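Local coordinates for protein AlyGC (Glaciecola chathamensis, PDB 5GKD) that is a polysaccharide lyase of family 6 that degrades alginate, probably by calcium-assisted beta-elimination, at residues 108-112 / 424-428; 139-143 / 170-174. All coordinates share one frame; numbering follows the deposited sequence.

Interaction 1: residues 108-112 / 424-428; sequences QVVID and VSWYP
Tyr-427 reaches Asp-112 with its hydroxyl: OH donates to OD2 at 2.6 Å, on the lone pair anti to the other carboxylate oxygen. OD2 lies at the phenol's edge, the carboxylate almost square to the ring (86°). Val-110 has CG1 anti to its backbone N (chi1 175°), putting that methyl over one face of the Tyr-427 ring, 3.8 Å from the centroid in a CH-pi contact, and leaving CG2 within 3.7 Å of Trp-426 CH2. At the far end Trp-426 NE1 gives a nearly straight bond (163°) to Gln-108 OE1, 3.1 Å away and in the indole plane. A water accepts from Ser-425 N and bonds weakly to that same OE1. A type I turn from Val-424 to Tyr-427 carries both rings; Val-424 CG2 lies over the centre of the indole, while its CG1 packs on Gln-108 CA at 3.5 Å. Further out, Val-79 touches both aromatics and His-139 meets Tyr-427 edge-to-face. A phenylalanine in place of Tyr-427 would probably leave Asp-112 OD2 without its hydroxyl partner, and this end of the loop held by packing alone. A polar bond at each end, with apolar packing between, thus pins the loop to the beta-helix.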
# COMPACT_ATOMS: atom_id res chain seq x y z
N GLN A 108 -12.67 -22.84 28.02
CA GLN A 108 -12.31 -23.88 27.07
C GLN A 108 -12.68 -23.48 25.65
O GLN A 108 -13.25 -24.26 24.89
CB GLN A 108 -12.96 -25.22 27.46
CG GLN A 108 -12.51 -25.76 28.82
CD GLN A 108 -12.80 -27.24 28.97
OE1 GLN A 108 -12.47 -28.03 28.10
NE2 GLN A 108 -13.43 -27.63 30.07
N VAL A 109 -12.34 -22.25 25.27
CA VAL A 109 -12.40 -21.92 23.86
C VAL A 109 -11.03 -21.48 23.37
O VAL A 109 -10.24 -20.86 24.08
CB VAL A 109 -13.50 -20.90 23.49
CG1 VAL A 109 -14.50 -20.68 24.59
CG2 VAL A 109 -12.95 -19.61 22.91
N VAL A 110 -10.76 -21.86 22.13
CA VAL A 110 -9.50 -21.63 21.45
C VAL A 110 -9.71 -20.52 20.44
O VAL A 110 -10.69 -20.53 19.69
CB VAL A 110 -9.01 -22.91 20.75
CG1 VAL A 110 -7.77 -22.62 19.94
CG2 VAL A 110 -8.78 -24.04 21.73
N ILE A 111 -8.78 -19.57 20.39
CA ILE A 111 -8.65 -18.67 19.25
C ILE A 111 -7.23 -18.84 18.72
O ILE A 111 -6.26 -18.54 19.42
CB ILE A 111 -8.92 -17.21 19.62
CG1 ILE A 111 -10.30 -17.08 20.28
CG2 ILE A 111 -8.77 -16.35 18.36
CD1 ILE A 111 -10.69 -15.65 20.64
N ASP A 112 -7.12 -19.31 17.48
CA ASP A 112 -5.85 -19.75 16.90
C ASP A 112 -5.63 -19.01 15.59
O ASP A 112 -6.25 -19.34 14.57
CB ASP A 112 -5.86 -21.26 16.69
CG ASP A 112 -4.56 -21.79 16.17
OD1 ASP A 112 -3.67 -20.99 15.85
OD2 ASP A 112 -4.42 -23.02 16.07
N VAL A 424 -6.62 -25.94 27.35
CA VAL A 424 -7.46 -27.12 27.18
C VAL A 424 -6.60 -28.33 26.82
O VAL A 424 -5.59 -28.23 26.13
CB VAL A 424 -8.55 -26.88 26.10
CG1 VAL A 424 -9.40 -25.71 26.48
CG2 VAL A 424 -7.95 -26.63 24.76
N SER A 425 -7.02 -29.49 27.32
CA SER A 425 -6.29 -30.72 27.04
C SER A 425 -6.45 -31.19 25.60
O SER A 425 -5.64 -31.99 25.13
CB SER A 425 -6.75 -31.83 28.00
OG SER A 425 -8.11 -32.16 27.74
N TRP A 426 -7.46 -30.69 24.89
CA TRP A 426 -7.86 -31.22 23.60
C TRP A 426 -7.37 -30.38 22.44
O TRP A 426 -7.77 -30.63 21.29
CB TRP A 426 -9.38 -31.38 23.57
CG TRP A 426 -10.17 -30.18 24.06
CD1 TRP A 426 -10.73 -30.01 25.28
CD2 TRP A 426 -10.50 -28.99 23.30
NE1 TRP A 426 -11.38 -28.80 25.34
CE2 TRP A 426 -11.24 -28.16 24.14
CE3 TRP A 426 -10.22 -28.57 22.00
CZ2 TRP A 426 -11.72 -26.92 23.72
CZ3 TRP A 426 -10.70 -27.34 21.58
CH2 TRP A 426 -11.44 -26.53 22.43
N TYR A 427 -6.52 -29.39 22.69
CA TYR A 427 -5.95 -28.59 21.61
C TYR A 427 -4.46 -28.41 21.89
O TYR A 427 -4.10 -27.94 22.97
CB TYR A 427 -6.64 -27.23 21.50
CG TYR A 427 -6.53 -26.59 20.14
CD1 TYR A 427 -7.46 -26.88 19.14
CD2 TYR A 427 -5.52 -25.69 19.86
CE1 TYR A 427 -7.36 -26.28 17.91
CE2 TYR A 427 -5.43 -25.09 18.61
CZ TYR A 427 -6.36 -25.39 17.65
OH TYR A 427 -6.29 -24.82 16.40
N PRO A 428 -3.60 -28.75 20.93
CA PRO A 428 -2.16 -28.79 21.22
C PRO A 428 -1.54 -27.41 21.33
O PRO A 428 -1.97 -26.45 20.68
CB PRO A 428 -1.58 -29.55 20.02
CG PRO A 428 -2.55 -29.22 18.91
CD PRO A 428 -3.90 -29.23 19.58
O HOH W 1 -9.49 -29.59 29.01

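Interaction 2: residues 139-143 / 170-174; sequences HLVGK and YFGPR
His-139 and Tyr-170 pair as parallel neighbours, with the edge of the phenol turned to the imidazole face, planes at 64°. Tyr-170 CD2 sits over the centre of that ring, 3.7 Å from His-139 CE1, and Tyr-170 OH goes on to Asp-207. In the backbone, Leu-140 N bonds Tyr-170 O at 3.0 Å, and Leu-140 O takes Gly-172 N and a water that also reaches Gly-172 O. On the sheet face away from the His-Tyr pair, Leu-140 CD1 meets Phe-171 CE1 at 3.9 Å. Gly-172 CA lies against a face of the Tyr-170 ring, where a CB would clash with CE2. Past the strands, Gly-142 N bonds Pro-173 O at 3.0 Å.

Outward from CB, Arg-174 CG, anti to the backbone N (chi1 172°), touches Lys-143 O at 3.4 Å, and CD passes the same oxygen. NE donates to a water 2.8 Å away, which in turn donates to Lys-143 O. This water sits at the guanidinium's edge, in plane; Lys-143 CG lies over one face, toward the rim. NH1 rides 3.7 Å from Lys-143 CD and bonds Gly-147 O and Thr-149 OG1. Lys-143 NZ ends 4.4 Å from Arg-174 NH2. The salt bridge of Lys-143 NZ to Asp-123, and the Gly-147 O it shares with Arg-174 NH1, probably temper the repulsion, letting two buried cations run together where strands 134-141 and 170-171 pair on successive coils of the parallel beta-helix.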
# COMPACT_ATOMS: atom_id res chain seq x y z
N HIS A 139 -7.45 -20.62 25.33
CA HIS A 139 -6.21 -20.86 24.58
C HIS A 139 -6.18 -19.86 23.42
O HIS A 139 -6.88 -20.06 22.41
CB HIS A 139 -6.18 -22.31 24.11
CG HIS A 139 -5.02 -22.68 23.25
ND1 HIS A 139 -4.30 -23.85 23.44
CD2 HIS A 139 -4.49 -22.10 22.14
CE1 HIS A 139 -3.36 -23.94 22.52
NE2 HIS A 139 -3.46 -22.90 21.71
N LEU A 140 -5.39 -18.80 23.57
CA LEU A 140 -5.29 -17.72 22.59
C LEU A 140 -3.87 -17.65 22.06
O LEU A 140 -2.94 -17.30 22.80
CB LEU A 140 -5.67 -16.38 23.20
CG LEU A 140 -6.96 -16.42 24.01
CD1 LEU A 140 -7.26 -15.06 24.61
CD2 LEU A 140 -8.09 -16.88 23.10
N VAL A 141 -3.70 -17.90 20.76
CA VAL A 141 -2.37 -17.94 20.18
C VAL A 141 -2.38 -17.26 18.81
O VAL A 141 -3.33 -17.40 18.03
CB VAL A 141 -1.84 -19.39 20.08
CG1 VAL A 141 -2.76 -20.23 19.20
CG2 VAL A 141 -0.42 -19.39 19.59
N GLY A 142 -1.32 -16.51 18.54
CA GLY A 142 -1.04 -16.07 17.19
C GLY A 142 -1.69 -14.78 16.72
O GLY A 142 -1.87 -14.62 15.52
N LYS A 143 -2.04 -13.85 17.60
CA LYS A 143 -2.58 -12.58 17.11
C LYS A 143 -1.46 -11.76 16.48
O LYS A 143 -0.47 -11.45 17.15
CB LYS A 143 -3.26 -11.80 18.23
CG LYS A 143 -3.96 -10.54 17.74
CD LYS A 143 -4.83 -9.93 18.83
CE LYS A 143 -5.86 -8.92 18.27
NZ LYS A 143 -5.28 -7.67 17.66
N TYR A 170 -4.11 -20.10 28.69
CA TYR A 170 -2.86 -20.19 27.94
C TYR A 170 -2.83 -19.03 26.98
O TYR A 170 -3.56 -19.01 25.99
CB TYR A 170 -2.73 -21.52 27.21
CG TYR A 170 -1.47 -21.64 26.34
CD1 TYR A 170 -0.20 -21.59 26.90
CD2 TYR A 170 -1.57 -21.81 24.96
CE1 TYR A 170 0.94 -21.71 26.12
CE2 TYR A 170 -0.46 -21.93 24.17
CZ TYR A 170 0.80 -21.87 24.75
OH TYR A 170 1.91 -21.98 23.95
N PHE A 171 -1.99 -18.05 27.28
CA PHE A 171 -1.68 -16.98 26.34
C PHE A 171 -0.44 -17.44 25.59
O PHE A 171 0.69 -17.26 26.06
CB PHE A 171 -1.49 -15.65 27.04
CG PHE A 171 -2.75 -15.12 27.71
CD1 PHE A 171 -3.77 -14.57 26.95
CD2 PHE A 171 -2.91 -15.18 29.08
CE1 PHE A 171 -4.93 -14.08 27.56
CE2 PHE A 171 -4.07 -14.69 29.69
CZ PHE A 171 -5.07 -14.15 28.92
N GLY A 172 -0.66 -18.05 24.42
CA GLY A 172 0.41 -18.57 23.61
C GLY A 172 1.16 -17.49 22.87
O GLY A 172 0.88 -16.30 22.98
N PRO A 173 2.13 -17.92 22.08
CA PRO A 173 3.03 -16.99 21.39
C PRO A 173 2.31 -15.89 20.61
O PRO A 173 1.38 -16.15 19.85
CB PRO A 173 3.83 -17.91 20.46
CG PRO A 173 3.92 -19.22 21.24
CD PRO A 173 2.59 -19.33 21.98
N ARG A 174 2.75 -14.66 20.82
CA ARG A 174 2.28 -13.51 20.07
C ARG A 174 3.52 -12.84 19.49
O ARG A 174 4.36 -12.36 20.25
CB ARG A 174 1.50 -12.50 20.91
CG ARG A 174 1.23 -11.25 20.10
CD ARG A 174 0.20 -10.32 20.67
NE ARG A 174 0.00 -9.23 19.73
CZ ARG A 174 -1.01 -8.37 19.75
NH1 ARG A 174 -1.94 -8.46 20.68
NH2 ARG A 174 -1.08 -7.43 18.82
O HOH W 2 -1.32 -15.06 23.31
O HOH W 3 1.44 -9.22 17.32

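Both contacts belong to the N-terminal parallel beta-helix, the fold expected of a chondroitinase B relative, and their centres are about 10 Å apart. Strands 105-112, 134-141 and 170-171 follow one another as neighbours: interaction 2 joins the last two, and interaction 1 lays the loop before strand 441-444 on the first. The rungs interlock through Ile-111 N to His-139 O at 2.8 Å, and Pro-428 O packs 3.4 Å from His-139 CE1. Along the chain, 139-143 and 170-174 both fall between 108-112 and 424-428. Neighbouring coils are therefore zipped locally, while a segment from some 300 residues later returns, on its way to the second beta-helix, to cover their outer side.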